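Local coordinates for putative type VI secretion protein (PDB 4PS2) that probably forms, together with its partner TssC, the contractile sheath of the type VI secretion system, here as the C-terminal helical fragment of TssB, at residues 1-12 with 22-34. Numbering follows the deposited sequence.
Sequences EESISLTFRNMN and QIPRLKAMLAMRS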
# COMPACT_ATOMS: atom_id res chain seq x y z
N GLU A 1 -3.97 12.27 -3.80
CA GLU A 1 -5.26 12.05 -3.12
C GLU A 1 -5.14 11.29 -1.78
O GLU A 1 -4.64 10.18 -1.72
CB GLU A 1 -6.26 11.36 -4.03
CG GLU A 1 -7.66 11.42 -3.49
CD GLU A 1 -8.09 12.85 -3.31
OE1 GLU A 1 -8.50 13.47 -4.32
OE2 GLU A 1 -7.99 13.36 -2.18
N GLU A 2 -5.63 11.93 -0.74
CA GLU A 2 -5.60 11.42 0.61
C GLU A 2 -6.65 10.32 0.83
O GLU A 2 -6.75 9.80 1.91
CB GLU A 2 -5.81 12.57 1.59
CG GLU A 2 -5.01 12.49 2.88
CD GLU A 2 -5.57 13.31 4.05
OE1 GLU A 2 -5.73 14.55 3.93
OE2 GLU A 2 -5.80 12.70 5.10
N SER A 3 -7.39 9.96 -0.19
CA SER A 3 -8.45 8.96 -0.07
C SER A 3 -8.45 7.78 -1.06
O SER A 3 -7.87 7.84 -2.11
CB SER A 3 -9.80 9.66 -0.12
OG SER A 3 -10.17 9.90 -1.45
N ILE A 4 -9.13 6.70 -0.69
CA ILE A 4 -9.19 5.48 -1.49
C ILE A 4 -10.58 4.84 -1.28
O ILE A 4 -11.22 5.12 -0.27
CB ILE A 4 -7.99 4.51 -1.21
CG1 ILE A 4 -7.80 3.49 -2.37
CG2 ILE A 4 -8.10 3.80 0.17
CD1 ILE A 4 -6.35 2.88 -2.48
N SER A 5 -11.03 4.00 -2.21
CA SER A 5 -12.37 3.41 -2.12
C SER A 5 -12.40 1.94 -2.37
O SER A 5 -11.74 1.45 -3.29
CB SER A 5 -13.30 4.09 -3.12
OG SER A 5 -13.62 5.41 -2.73
N LEU A 6 -13.20 1.22 -1.56
CA LEU A 6 -13.48 -0.19 -1.75
C LEU A 6 -14.86 -0.21 -2.36
O LEU A 6 -15.82 0.24 -1.72
CB LEU A 6 -13.46 -0.96 -0.40
CG LEU A 6 -13.86 -2.46 -0.40
CD1 LEU A 6 -13.17 -3.27 -1.51
CD2 LEU A 6 -13.58 -3.08 0.95
N THR A 7 -14.97 -0.67 -3.61
CA THR A 7 -16.23 -0.73 -4.31
C THR A 7 -16.74 -2.17 -4.26
O THR A 7 -15.99 -3.10 -4.54
CB THR A 7 -16.09 -0.15 -5.73
OG1 THR A 7 -15.68 1.21 -5.61
CG2 THR A 7 -17.41 -0.21 -6.54
N PHE A 8 -18.00 -2.35 -3.86
CA PHE A 8 -18.66 -3.66 -3.78
C PHE A 8 -19.54 -3.75 -5.02
O PHE A 8 -20.47 -2.96 -5.15
CB PHE A 8 -19.50 -3.75 -2.49
CG PHE A 8 -18.71 -3.58 -1.22
CD1 PHE A 8 -18.48 -2.31 -0.68
CD2 PHE A 8 -18.21 -4.68 -0.53
CE1 PHE A 8 -17.74 -2.14 0.49
CE2 PHE A 8 -17.49 -4.51 0.65
CZ PHE A 8 -17.25 -3.25 1.15
N ARG A 9 -19.20 -4.65 -5.97
CA ARG A 9 -19.94 -4.81 -7.23
C ARG A 9 -21.05 -5.86 -7.20
O ARG A 9 -21.76 -6.05 -8.19
CB ARG A 9 -19.00 -4.97 -8.44
CG ARG A 9 -17.91 -6.00 -8.28
CD ARG A 9 -16.56 -5.32 -8.18
NE ARG A 9 -15.65 -6.03 -7.28
CZ ARG A 9 -14.68 -6.84 -7.69
NH1 ARG A 9 -14.48 -7.05 -8.98
NH2 ARG A 9 -13.90 -7.44 -6.80
N ASN A 10 -21.19 -6.53 -6.05
CA ASN A 10 -22.22 -7.51 -5.75
C ASN A 10 -22.26 -7.76 -4.25
O ASN A 10 -21.34 -7.38 -3.52
CB ASN A 10 -22.05 -8.83 -6.58
CG ASN A 10 -21.06 -9.83 -6.04
OD1 ASN A 10 -21.38 -11.01 -5.88
ND2 ASN A 10 -19.83 -9.42 -5.82
N MET A 11 -23.28 -8.46 -3.81
CA MET A 11 -23.53 -8.72 -2.43
C MET A 11 -22.49 -9.65 -1.87
O MET A 11 -22.17 -9.58 -0.72
CB MET A 11 -24.92 -9.30 -2.27
CG MET A 11 -25.59 -9.00 -0.97
SD MET A 11 -25.57 -7.29 -0.42
CE MET A 11 -26.71 -6.51 -1.48
N ASN A 12 -21.97 -10.53 -2.71
CA ASN A 12 -20.97 -11.49 -2.28
C ASN A 12 -19.63 -10.88 -1.88
O ASN A 12 -18.86 -11.52 -1.23
CB ASN A 12 -20.74 -12.54 -3.36
CG ASN A 12 -21.78 -13.64 -3.36
OD1 ASN A 12 -22.74 -13.61 -2.61
ND2 ASN A 12 -21.57 -14.63 -4.21
N GLN A 22 -9.54 -7.53 1.24
CA GLN A 22 -9.64 -6.20 0.65
C GLN A 22 -9.21 -5.01 1.52
O GLN A 22 -8.58 -4.09 0.99
CB GLN A 22 -11.01 -5.99 -0.04
CG GLN A 22 -11.28 -6.94 -1.23
CD GLN A 22 -10.17 -6.97 -2.28
OE1 GLN A 22 -9.52 -8.00 -2.50
NE2 GLN A 22 -9.89 -5.85 -2.91
N ILE A 23 -9.57 -5.00 2.82
CA ILE A 23 -9.21 -3.91 3.76
C ILE A 23 -7.67 -3.73 3.92
O ILE A 23 -7.20 -2.62 3.67
CB ILE A 23 -9.95 -4.02 5.14
CG1 ILE A 23 -11.50 -3.88 5.02
CG2 ILE A 23 -9.36 -3.08 6.23
CD1 ILE A 23 -12.05 -2.71 4.27
N PRO A 24 -6.86 -4.77 4.25
CA PRO A 24 -5.39 -4.56 4.36
C PRO A 24 -4.73 -4.18 3.03
O PRO A 24 -3.76 -3.42 3.02
CB PRO A 24 -4.87 -5.92 4.86
CG PRO A 24 -6.05 -6.64 5.37
CD PRO A 24 -7.21 -6.18 4.57
N ARG A 25 -5.25 -4.69 1.91
CA ARG A 25 -4.75 -4.39 0.57
C ARG A 25 -4.91 -2.90 0.27
O ARG A 25 -3.94 -2.24 -0.12
CB ARG A 25 -5.47 -5.26 -0.47
CG ARG A 25 -5.19 -4.90 -1.93
CD ARG A 25 -5.99 -5.75 -2.92
NE ARG A 25 -5.73 -5.31 -4.29
CZ ARG A 25 -6.44 -4.40 -4.94
NH1 ARG A 25 -7.52 -3.87 -4.40
NH2 ARG A 25 -6.08 -4.04 -6.17
N LEU A 26 -6.11 -2.36 0.47
CA LEU A 26 -6.40 -0.94 0.25
C LEU A 26 -5.65 -0.03 1.21
O LEU A 26 -5.25 1.08 0.83
CB LEU A 26 -7.90 -0.69 0.31
CG LEU A 26 -8.67 -1.24 -0.88
CD1 LEU A 26 -10.13 -1.20 -0.60
CD2 LEU A 26 -8.36 -0.46 -2.17
N LYS A 27 -5.45 -0.49 2.45
CA LYS A 27 -4.70 0.26 3.45
C LYS A 27 -3.23 0.36 3.00
O LYS A 27 -2.66 1.45 3.06
CB LYS A 27 -4.78 -0.44 4.81
CG LYS A 27 -4.18 0.36 5.97
CD LYS A 27 -3.98 -0.54 7.20
CE LYS A 27 -3.48 0.19 8.42
NZ LYS A 27 -2.02 0.45 8.36
N ALA A 28 -2.64 -0.76 2.54
CA ALA A 28 -1.26 -0.76 2.04
C ALA A 28 -1.11 0.16 0.82
O ALA A 28 -0.15 0.93 0.75
CB ALA A 28 -0.81 -2.18 1.71
N MET A 29 -2.06 0.11 -0.12
CA MET A 29 -2.09 0.94 -1.33
C MET A 29 -2.17 2.44 -1.01
O MET A 29 -1.50 3.24 -1.67
CB MET A 29 -3.29 0.54 -2.20
CG MET A 29 -3.06 -0.75 -3.02
SD MET A 29 -4.61 -1.39 -3.72
CE MET A 29 -4.86 -0.27 -5.00
N LEU A 30 -3.01 2.84 -0.02
CA LEU A 30 -3.13 4.24 0.35
C LEU A 30 -1.86 4.68 1.11
O LEU A 30 -1.33 5.76 0.82
CB LEU A 30 -4.40 4.53 1.15
CG LEU A 30 -4.62 5.99 1.57
CD1 LEU A 30 -4.67 6.94 0.35
CD2 LEU A 30 -5.87 6.13 2.45
N ALA A 31 -1.35 3.85 2.02
CA ALA A 31 -0.10 4.19 2.74
C ALA A 31 1.10 4.31 1.77
O ALA A 31 1.97 5.17 1.94
CB ALA A 31 0.18 3.16 3.82
N MET A 32 1.12 3.45 0.74
CA MET A 32 2.17 3.45 -0.26
C MET A 32 2.08 4.72 -1.12
O MET A 32 3.11 5.34 -1.41
CB MET A 32 2.05 2.18 -1.13
CG MET A 32 3.21 1.94 -2.01
SD MET A 32 4.72 1.52 -1.10
CE MET A 32 5.90 1.91 -2.38
N ARG A 33 0.85 5.10 -1.52
CA ARG A 33 0.62 6.30 -2.33
C ARG A 33 1.11 7.53 -1.59
O ARG A 33 1.79 8.36 -2.18
CB ARG A 33 -0.87 6.43 -2.67
CG ARG A 33 -1.18 7.68 -3.49
CD ARG A 33 -2.60 8.07 -3.30
NE ARG A 33 -3.49 7.07 -3.89
CZ ARG A 33 -4.81 7.10 -3.75
NH1 ARG A 33 -5.39 8.07 -3.06
NH2 ARG A 33 -5.56 6.18 -4.33
N SER A 34 0.80 7.65 -0.28
CA SER A 34 1.22 8.77 0.56
C SER A 34 2.74 8.82 0.73
O SER A 34 3.34 9.90 0.66
CB SER A 34 0.54 8.70 1.93
OG SER A 34 -0.87 8.70 1.80
O HOH W 1 -1.83 10.22 -0.46
O HOH W 2 -8.19 6.72 -5.02
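The N-terminal arm, extended over its first residues, runs back antiparallel along helix 16-40 of this small helical bundle, with I4 and L6 turned down onto the helix and S3, S5 and T7 turned away from it. The two apolar side chains meet successive turns. L6 lies across L26 at about a right angle, and the fit is tight, with L6 CB only 3.3 Å from L26 CD1. The methyls of L6 then divide: its CD1 rests on Q22 CB, while L6 CD2 meets I23 CD1 at 3.7 Å. In I4, CG1 stands anti to the backbone N (chi1 -160°), which carries CD1 in over the helix to M29 CB and L26 CD2, each 3.9 Å away; CG2 goes instead to L30 CB. Elsewhere on the helix A28 and M32 pack on helix 64-71, while the arm stays on the surface of the bundle. Near its start the arm is gripped by R33, whose chain bends at chi3 (-68°) to bring one nitrogen between two backbone carbonyls. R33 NH1 donates to E1 O at 2.6 Å, in the guanidinium plane, and to S3 O at 2.7 Å, slightly tilted from it. Both oxygens are approached from above their carbonyl planes, and each also accepts from a water: one water links E1 O to S34 OG, while the other bridges S3 O and R33 NH2, its oxygen 2.8 Å from R33 NH2.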